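Local coordinates for endoglucanase FnCel5A (Fervidobacterium nodosum, PDB 3NCO), which probably hydrolyses beta-1,4-glucosidic bonds in cellulose as a family 5 glycoside hydrolase, at residues Lys243-Trp248 and Val254-Gly259. Numbering follows the deposited sequence.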
loop_
_atom_site.group_PDB
_atom_site.type_symbol
_atom_site.label_atom_id
_atom_site.label_comp_id
_atom_site.label_asym_id
_atom_site.label_seq_id
_atom_site.Cartn_x
_atom_site.Cartn_y
_atom_site.Cartn_z
ATOM N N LYS A 243 6.768 -15.325 8.996
ATOM C CA LYS A 243 6.207 -16.184 10.079
ATOM C C LYS A 243 5.841 -15.383 11.341
ATOM O O LYS A 243 4.806 -15.599 12.001
ATOM C CB LYS A 243 7.149 -17.339 10.383
ATOM C CG LYS A 243 6.611 -18.313 11.460
ATOM C CD LYS A 243 7.590 -19.476 11.672
ATOM C CE LYS A 243 8.648 -19.058 12.659
ATOM N NZ LYS A 243 8.758 -20.063 13.763
ATOM N N TYR A 244 6.715 -14.441 11.713
ATOM C CA TYR A 244 6.419 -13.593 12.832
ATOM C C TYR A 244 5.108 -12.846 12.606
ATOM O O TYR A 244 4.274 -12.763 13.518
ATOM C CB TYR A 244 7.588 -12.620 13.037
ATOM C CG TYR A 244 7.455 -11.664 14.184
ATOM C CD1 TYR A 244 7.634 -12.103 15.488
ATOM C CD2 TYR A 244 7.251 -10.297 13.957
ATOM C CE1 TYR A 244 7.556 -11.231 16.549
ATOM C CE2 TYR A 244 7.141 -9.387 15.075
ATOM C CZ TYR A 244 7.313 -9.910 16.350
ATOM O OH TYR A 244 7.267 -9.111 17.482
ATOM N N VAL A 245 4.914 -12.289 11.398
ATOM C CA VAL A 245 3.645 -11.553 11.127
ATOM C C VAL A 245 2.442 -12.510 11.122
ATOM O O VAL A 245 1.374 -12.160 11.660
ATOM C CB VAL A 245 3.716 -10.795 9.806
ATOM C CG1 VAL A 245 2.363 -10.050 9.460
ATOM C CG2 VAL A 245 4.929 -9.758 9.862
ATOM N N SER A 246 2.627 -13.675 10.512
ATOM C CA SER A 246 1.580 -14.661 10.447
ATOM C C SER A 246 1.167 -15.128 11.830
ATOM O O SER A 246 -0.023 -15.200 12.143
ATOM C CB SER A 246 2.070 -15.847 9.592
ATOM O OG SER A 246 1.199 -16.941 9.759
ATOM N N GLU A 247 2.131 -15.439 12.700
ATOM C CA GLU A 247 1.719 -15.852 14.052
ATOM C C GLU A 247 0.935 -14.743 14.784
ATOM O O GLU A 247 -0.087 -15.009 15.468
ATOM C CB GLU A 247 2.949 -16.295 14.872
ATOM C CG GLU A 247 3.674 -17.519 14.265
ATOM C CD GLU A 247 4.979 -17.896 14.996
ATOM O OE1 GLU A 247 5.531 -17.046 15.756
ATOM O OE2 GLU A 247 5.469 -19.042 14.799
ATOM N N TRP A 248 1.398 -13.508 14.648
ATOM C CA TRP A 248 0.648 -12.378 15.235
ATOM C C TRP A 248 -0.769 -12.242 14.666
ATOM O O TRP A 248 -1.733 -12.062 15.422
ATOM C CB TRP A 248 1.452 -11.055 15.073
ATOM C CG TRP A 248 0.756 -9.877 15.644
ATOM C CD1 TRP A 248 0.879 -9.384 16.904
ATOM C CD2 TRP A 248 -0.201 -9.033 14.975
ATOM N NE1 TRP A 248 0.056 -8.290 17.077
ATOM C CE2 TRP A 248 -0.614 -8.040 15.903
ATOM C CE3 TRP A 248 -0.740 -9.008 13.664
ATOM C CZ2 TRP A 248 -1.546 -7.004 15.566
ATOM C CZ3 TRP A 248 -1.684 -7.996 13.339
ATOM C CH2 TRP A 248 -2.060 -7.006 14.283
ATOM N N VAL A 254 -6.928 -11.594 12.376
ATOM C CA VAL A 254 -7.032 -10.534 11.339
ATOM C C VAL A 254 -6.252 -10.964 10.082
ATOM O O VAL A 254 -5.214 -11.617 10.190
ATOM C CB VAL A 254 -6.539 -9.189 11.925
ATOM C CG1 VAL A 254 -5.041 -9.229 12.196
ATOM C CG2 VAL A 254 -6.963 -7.977 11.084
ATOM N N PRO A 255 -6.762 -10.617 8.869
ATOM C CA PRO A 255 -5.990 -10.968 7.670
ATOM C C PRO A 255 -4.873 -9.961 7.426
ATOM O O PRO A 255 -4.921 -8.855 7.957
ATOM C CB PRO A 255 -6.998 -10.813 6.526
ATOM C CG PRO A 255 -8.297 -10.405 7.118
ATOM C CD PRO A 255 -8.042 -9.960 8.542
ATOM N N ILE A 256 -3.901 -10.361 6.590
ATOM C CA ILE A 256 -2.726 -9.548 6.329
ATOM C C ILE A 256 -2.574 -9.296 4.817
ATOM O O ILE A 256 -2.568 -10.245 4.017
ATOM C CB ILE A 256 -1.445 -10.308 6.791
ATOM C CG1 ILE A 256 -1.455 -10.463 8.304
ATOM C CG2 ILE A 256 -0.169 -9.637 6.286
ATOM C CD1 ILE A 256 -1.140 -9.138 9.066
ATOM N N PHE A 257 -2.333 -8.016 4.463
ATOM C CA PHE A 257 -1.974 -7.579 3.093
ATOM C C PHE A 257 -0.555 -7.046 3.124
ATOM O O PHE A 257 -0.200 -6.141 3.895
ATOM C CB PHE A 257 -2.990 -6.477 2.727
ATOM C CG PHE A 257 -2.648 -5.634 1.547
ATOM C CD1 PHE A 257 -2.275 -6.138 0.288
ATOM C CD2 PHE A 257 -2.856 -4.257 1.693
ATOM C CE1 PHE A 257 -2.113 -5.234 -0.774
ATOM C CE2 PHE A 257 -2.657 -3.381 0.670
ATOM C CZ PHE A 257 -2.341 -3.842 -0.563
ATOM N N LEU A 258 0.300 -7.643 2.298
ATOM C CA LEU A 258 1.636 -7.105 2.127
ATOM C C LEU A 258 1.502 -5.979 1.077
ATOM O O LEU A 258 1.483 -6.266 -0.144
ATOM C CB LEU A 258 2.533 -8.255 1.575
ATOM C CG LEU A 258 3.923 -7.865 1.026
ATOM C CD1 LEU A 258 4.690 -7.161 2.134
ATOM C CD2 LEU A 258 4.746 -9.074 0.492
ATOM N N GLY A 259 1.363 -4.726 1.562
ATOM C CA GLY A 259 0.920 -3.641 0.687
ATOM C C GLY A 259 1.961 -3.069 -0.215
ATOM O O GLY A 259 1.632 -2.447 -1.223
#
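V245 and I256 make the tightest approach between segment 243-248 of helix 232-252 and the segment 254-259: V245 CG1 lies 3.6 Å from I256 CD1. V245 CG1 also sits 4.0 Å from I256 CG1 and close to I256 CG2, so one branch of the valine spans both arms of the isoleucine, and the two side chains pass each other at a slant. V245 chi1 of 178° sets CG1 opposite the backbone N, the branch that does the touching. W248 meets the loop residue V254, just before the strand. Its CB does not aim at the other segment, but with CG anti to the backbone N (chi1 -180°) the six-membered end of the indole swings over, bringing W248 CZ3 to 3.8 Å from V254 CG1, which meets the ring obliquely. I256 CD1 lies near the plane of the W248 ring at its edge, 4.5 Å from W248 CZ3. No hydrogen bond crosses, and the contacts are apolar, with 163 Å² buried in total. On the adjacent strand 198-204, V254 touches V200 and I256 touches F202. Helix 232-252 thus packs outside strand 256-261, which follows after a short loop, the helix-to-strand layer of a (beta/alpha)8 TIM barrel, the fold of family 5 cellulases.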